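Local coordinates for protein 4-hydroxybutyrate CoA-transferase (Porphyromonas gingivalis, PDB 3D3U) that probably transfers coenzyme A from an acyl-CoA thioester to a carboxylate such as acetate or 4-hydroxybutyrate, at residues A[181-189]-A[271-279]. Sequence-based numbering, arbitrary orientation.
Sequences DEPIAEVLP and IFGSKELYD
Tyr278 reaches from the first turn of helix 275-281 to the extended loop 181-189, where its OH donates to Ala185 O at 2.8 Å, in the carbonyl plane with a C=O...donor angle of 148°. The phenol oxygen in turn accepts from Gly273 N, so two backbone groups fix the phenol end. Ile184 CG2 sits over one face of the ring, 3.6 Å from the Tyr278 ring centroid and 19° off the normal, a CH-pi contact, while Ser274 O lies above the opposite face, near its rim. Ile184 presents that methyl by placing CG2 anti to its backbone N. Val187 N donates to Gly273 O (2.9 Å) from above the carbonyl plane, and Gly273 CA returns a CA-H...O contact to Val187 O. Glu186, with chi1 at 44° and an extended chain beyond CG, lets OE2 accept a long hydrogen bond from Lys275 N (3.3 Å), whose N-H comes from above the carboxylate plane. Val187 CG1 approaches the Phe272 ring obliquely, and Phe62 packs edge-to-face with that ring. Ser274 OG accepts from Leu277 N and also hydrogen-bonds with Asp243 OD1. A serine N-capped helix start thus docks against the loop that follows strand 176-180, the edge of the six-stranded parallel sheet.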
ATOM      1  N   ASP A 181      -9.938 -22.785   3.359  1.00 28.30           N
ATOM      2  CA  ASP A 181      -8.672 -22.970   3.957  1.00 29.52           C
ATOM      3  C   ASP A 181      -7.497 -23.134   2.924  1.00 29.88           C
ATOM      4  O   ASP A 181      -7.511 -24.028   2.017  1.00 31.11           O
ATOM      5  CB  ASP A 181      -8.737 -24.118   4.916  1.00 29.39           C
ATOM      6  CG  ASP A 181      -7.511 -24.174   5.719  1.00 32.09           C
ATOM      7  OD1 ASP A 181      -6.573 -23.441   5.327  1.00 34.95           O
ATOM      8  OD2 ASP A 181      -7.362 -24.873   6.729  1.00 35.01           O
ATOM      9  N   GLU A 182      -6.546 -22.202   3.017  1.00 28.51           N
ATOM     10  CA  GLU A 182      -5.590 -21.944   1.943  1.00 29.19           C
ATOM     11  C   GLU A 182      -4.665 -20.776   2.357  1.00 27.43           C
ATOM     12  O   GLU A 182      -5.141 -19.729   2.792  1.00 27.31           O
ATOM     13  CB  GLU A 182      -6.268 -21.755   0.555  1.00 28.20           C
ATOM     14  CG  GLU A 182      -6.318 -23.020  -0.332  1.00 33.60           C
ATOM     15  CD  GLU A 182      -5.713 -22.869  -1.817  1.00 41.70           C
ATOM     16  OE1 GLU A 182      -5.850 -21.778  -2.549  1.00 40.51           O
ATOM     17  OE2 GLU A 182      -5.100 -23.909  -2.311  1.00 47.22           O
ATOM     18  N   PRO A 183      -3.346 -20.977   2.219  1.00 26.93           N
ATOM     19  CA  PRO A 183      -2.325 -20.051   2.756  1.00 26.06           C
ATOM     20  C   PRO A 183      -2.300 -18.703   2.013  1.00 26.46           C
ATOM     21  O   PRO A 183      -2.443 -18.624   0.792  1.00 27.59           O
ATOM     22  CB  PRO A 183      -1.023 -20.785   2.487  1.00 26.28           C
ATOM     23  CG  PRO A 183      -1.302 -21.648   1.256  1.00 25.49           C
ATOM     24  CD  PRO A 183      -2.728 -22.091   1.453  1.00 26.25           C
ATOM     25  N   ILE A 184      -2.119 -17.620   2.744  1.00 25.25           N
ATOM     26  CA  ILE A 184      -2.294 -16.328   2.197  1.00 21.69           C
ATOM     27  C   ILE A 184      -1.131 -16.069   1.279  1.00 21.73           C
ATOM     28  O   ILE A 184      -0.044 -16.073   1.719  1.00 21.82           O
ATOM     29  CB  ILE A 184      -2.357 -15.449   3.400  1.00 20.69           C
ATOM     30  CG1 ILE A 184      -3.706 -15.720   4.077  1.00 17.79           C
ATOM     31  CG2 ILE A 184      -2.063 -13.988   3.051  1.00 21.71           C
ATOM     32  CD1 ILE A 184      -4.879 -14.908   3.539  1.00  8.23           C
ATOM     33  N   ALA A 185      -1.352 -15.881  -0.012  1.00 22.39           N
ATOM     34  CA  ALA A 185      -0.247 -15.588  -0.930  1.00 23.14           C
ATOM     35  C   ALA A 185       0.827 -14.819  -0.266  1.00 23.75           C
ATOM     36  O   ALA A 185       0.556 -13.887   0.501  1.00 21.62           O
ATOM     37  CB  ALA A 185      -0.717 -14.747  -2.080  1.00 23.84           C
ATOM     38  N   GLU A 186       2.053 -15.173  -0.602  1.00 25.90           N
ATOM     39  CA  GLU A 186       3.216 -14.523   0.047  1.00 29.21           C
ATOM     40  C   GLU A 186       4.065 -13.785  -0.952  1.00 28.23           C
ATOM     41  O   GLU A 186       4.152 -14.230  -2.046  1.00 28.76           O
ATOM     42  CB  GLU A 186       4.054 -15.548   0.865  1.00 29.75           C
ATOM     43  CG  GLU A 186       4.349 -16.918   0.229  1.00 31.19           C
ATOM     44  CD  GLU A 186       4.901 -17.926   1.249  1.00 32.80           C
ATOM     45  OE1 GLU A 186       4.522 -19.121   1.118  1.00 39.05           O
ATOM     46  OE2 GLU A 186       5.695 -17.552   2.204  1.00 36.29           O
ATOM     47  N   VAL A 187       4.673 -12.663  -0.623  1.00 28.84           N
ATOM     48  CA  VAL A 187       5.645 -12.103  -1.564  1.00 30.72           C
ATOM     49  C   VAL A 187       6.933 -11.826  -0.843  1.00 33.62           C
ATOM     50  O   VAL A 187       6.964 -11.021   0.090  1.00 35.03           O
ATOM     51  CB  VAL A 187       5.083 -10.900  -2.373  1.00 30.22           C
ATOM     52  CG1 VAL A 187       3.637 -10.594  -1.990  1.00 25.66           C
ATOM     53  CG2 VAL A 187       6.028  -9.655  -2.360  1.00 27.80           C
ATOM     54  N   LEU A 188       7.997 -12.537  -1.147  1.00 36.33           N
ATOM     55  CA  LEU A 188       9.092 -12.285  -0.237  1.00 39.60           C
ATOM     56  C   LEU A 188       9.804 -11.110  -0.825  1.00 40.63           C
ATOM     57  O   LEU A 188       9.932 -11.078  -2.053  1.00 41.97           O
ATOM     58  CB  LEU A 188      10.010 -13.482  -0.002  1.00 40.09           C
ATOM     59  CG  LEU A 188      10.110 -14.801  -0.770  1.00 42.34           C
ATOM     60  CD1 LEU A 188      11.618 -15.314  -0.820  1.00 43.32           C
ATOM     61  CD2 LEU A 188       9.153 -15.908  -0.239  1.00 40.82           C
ATOM     62  N   PRO A 189      10.217 -10.149   0.030  1.00 41.64           N
ATOM     63  CA  PRO A 189      10.880  -8.790  -0.395  1.00 41.00           C
ATOM     64  C   PRO A 189      12.357  -8.838  -0.695  1.00 40.32           C
ATOM     65  O   PRO A 189      13.046  -9.549   0.026  1.00 38.36           O
ATOM     66  CB  PRO A 189      10.747  -7.888   0.855  1.00 41.78           C
ATOM     67  CG  PRO A 189      10.397  -8.929   2.088  1.00 43.14           C
ATOM     68  CD  PRO A 189      10.073 -10.326   1.505  1.00 41.44           C
ATOM     69  N   ILE A 271      -0.845  -5.040   4.290  1.00 17.56           N
ATOM     70  CA  ILE A 271       0.342  -5.855   4.614  1.00 17.43           C
ATOM     71  C   ILE A 271       0.527  -7.073   3.686  1.00 17.75           C
ATOM     72  O   ILE A 271      -0.400  -7.828   3.471  1.00 20.25           O
ATOM     73  CB  ILE A 271       0.166  -6.422   5.996  1.00 16.82           C
ATOM     74  CG1 ILE A 271      -0.289  -5.385   7.001  1.00 13.61           C
ATOM     75  CG2 ILE A 271       1.449  -7.078   6.473  1.00 20.27           C
ATOM     76  CD1 ILE A 271      -0.568  -6.120   8.361  1.00  3.99           C
ATOM     77  N   PHE A 272       1.715  -7.346   3.194  1.00 17.49           N
ATOM     78  CA  PHE A 272       1.960  -8.637   2.594  1.00 17.70           C
ATOM     79  C   PHE A 272       3.402  -9.017   2.685  1.00 18.43           C
ATOM     80  O   PHE A 272       4.237  -8.147   2.944  1.00 20.49           O
ATOM     81  CB  PHE A 272       1.598  -8.586   1.179  1.00 18.22           C
ATOM     82  CG  PHE A 272       2.021  -7.307   0.455  1.00 20.33           C
ATOM     83  CD1 PHE A 272       1.152  -6.178   0.395  1.00 24.90           C
ATOM     84  CD2 PHE A 272       3.189  -7.274  -0.306  1.00 16.03           C
ATOM     85  CE1 PHE A 272       1.531  -4.999  -0.333  1.00 22.11           C
ATOM     86  CE2 PHE A 272       3.542  -6.133  -1.052  1.00 14.54           C
ATOM     87  CZ  PHE A 272       2.735  -5.002  -1.037  1.00 18.61           C
ATOM     88  N   GLY A 273       3.742 -10.286   2.510  1.00 17.81           N
ATOM     89  CA  GLY A 273       5.129 -10.676   2.689  1.00 17.09           C
ATOM     90  C   GLY A 273       5.177 -12.153   2.887  1.00 17.92           C
ATOM     91  O   GLY A 273       4.435 -12.935   2.250  1.00 18.41           O
ATOM     92  N   SER A 274       6.033 -12.584   3.782  1.00 17.38           N
ATOM     93  CA  SER A 274       6.207 -14.012   3.936  1.00 16.95           C
ATOM     94  C   SER A 274       5.141 -14.610   4.946  1.00 17.22           C
ATOM     95  O   SER A 274       4.434 -13.865   5.673  1.00 15.99           O
ATOM     96  CB  SER A 274       7.616 -14.217   4.470  1.00 16.69           C
ATOM     97  OG  SER A 274       7.606 -13.984   5.887  1.00 16.29           O
ATOM     98  N   LYS A 275       5.080 -15.949   5.017  1.00 16.78           N
ATOM     99  CA  LYS A 275       4.275 -16.632   5.956  1.00 16.56           C
ATOM    100  C   LYS A 275       4.657 -16.198   7.348  1.00 17.63           C
ATOM    101  O   LYS A 275       3.789 -16.066   8.206  1.00 18.45           O
ATOM    102  CB  LYS A 275       4.471 -18.121   5.808  1.00 16.15           C
ATOM    103  CG  LYS A 275       3.422 -18.960   6.619  1.00 16.65           C
ATOM    104  CD  LYS A 275       3.827 -20.486   6.958  1.00 19.16           C
ATOM    105  CE  LYS A 275       3.087 -21.051   8.236  1.00 19.10           C
ATOM    106  NZ  LYS A 275       1.702 -20.363   8.043  1.00 20.53           N
ATOM    107  N   GLU A 276       5.940 -15.946   7.602  1.00 18.94           N
ATOM    108  CA  GLU A 276       6.330 -15.389   8.905  1.00 18.88           C
ATOM    109  C   GLU A 276       5.590 -14.085   9.223  1.00 18.44           C
ATOM    110  O   GLU A 276       5.091 -13.905  10.324  1.00 17.98           O
ATOM    111  CB  GLU A 276       7.811 -15.140   8.952  1.00 19.40           C
ATOM    112  CG  GLU A 276       8.270 -14.639  10.322  1.00 25.68           C
ATOM    113  CD  GLU A 276       9.343 -15.528  10.918  1.00 32.00           C
ATOM    114  OE1 GLU A 276      10.067 -15.134  11.891  1.00 31.80           O
ATOM    115  OE2 GLU A 276       9.420 -16.664  10.388  1.00 36.65           O
ATOM    116  N   LEU A 277       5.522 -13.161   8.262  1.00 18.22           N
ATOM    117  CA  LEU A 277       4.741 -11.951   8.461  1.00 16.53           C
ATOM    118  C   LEU A 277       3.401 -12.363   8.941  1.00 16.06           C
ATOM    119  O   LEU A 277       2.970 -11.920  10.034  1.00 16.46           O
ATOM    120  CB  LEU A 277       4.548 -11.197   7.162  1.00 16.16           C
ATOM    121  CG  LEU A 277       4.936  -9.738   7.199  1.00 15.16           C
ATOM    122  CD1 LEU A 277       4.459  -9.032   6.019  1.00 17.02           C
ATOM    123  CD2 LEU A 277       4.374  -9.053   8.387  1.00 16.92           C
ATOM    124  N   TYR A 278       2.741 -13.214   8.146  1.00 15.30           N
ATOM    125  CA  TYR A 278       1.322 -13.542   8.420  1.00 15.45           C
ATOM    126  C   TYR A 278       1.179 -14.119   9.774  1.00 15.56           C
ATOM    127  O   TYR A 278       0.407 -13.557  10.585  1.00 16.38           O
ATOM    128  CB  TYR A 278       0.654 -14.393   7.347  1.00 15.72           C
ATOM    129  CG  TYR A 278       0.842 -13.767   5.973  1.00 17.05           C
ATOM    130  CD1 TYR A 278       0.806 -12.385   5.810  1.00 17.34           C
ATOM    131  CD2 TYR A 278       1.111 -14.538   4.844  1.00 17.74           C
ATOM    132  CE1 TYR A 278       1.032 -11.783   4.578  1.00 16.03           C
ATOM    133  CE2 TYR A 278       1.329 -13.928   3.583  1.00 18.64           C
ATOM    134  CZ  TYR A 278       1.301 -12.538   3.471  1.00 18.08           C
ATOM    135  OH  TYR A 278       1.501 -11.889   2.251  1.00 19.49           O
ATOM    136  N   ASP A 279       1.956 -15.148  10.095  1.00 14.29           N
ATOM    137  CA  ASP A 279       1.898 -15.588  11.495  1.00 15.43           C
ATOM    138  C   ASP A 279       2.230 -14.595  12.581  1.00 15.57           C
ATOM    139  O   ASP A 279       1.735 -14.762  13.663  1.00 15.70           O
ATOM    140  CB  ASP A 279       2.679 -16.871  11.838  1.00 16.49           C
ATOM    141  CG  ASP A 279       2.574 -17.913  10.805  1.00 17.79           C
ATOM    142  OD1 ASP A 279       1.627 -17.837  10.011  1.00 25.20           O
ATOM    143  OD2 ASP A 279       3.422 -18.829  10.679  1.00 19.97           O
TER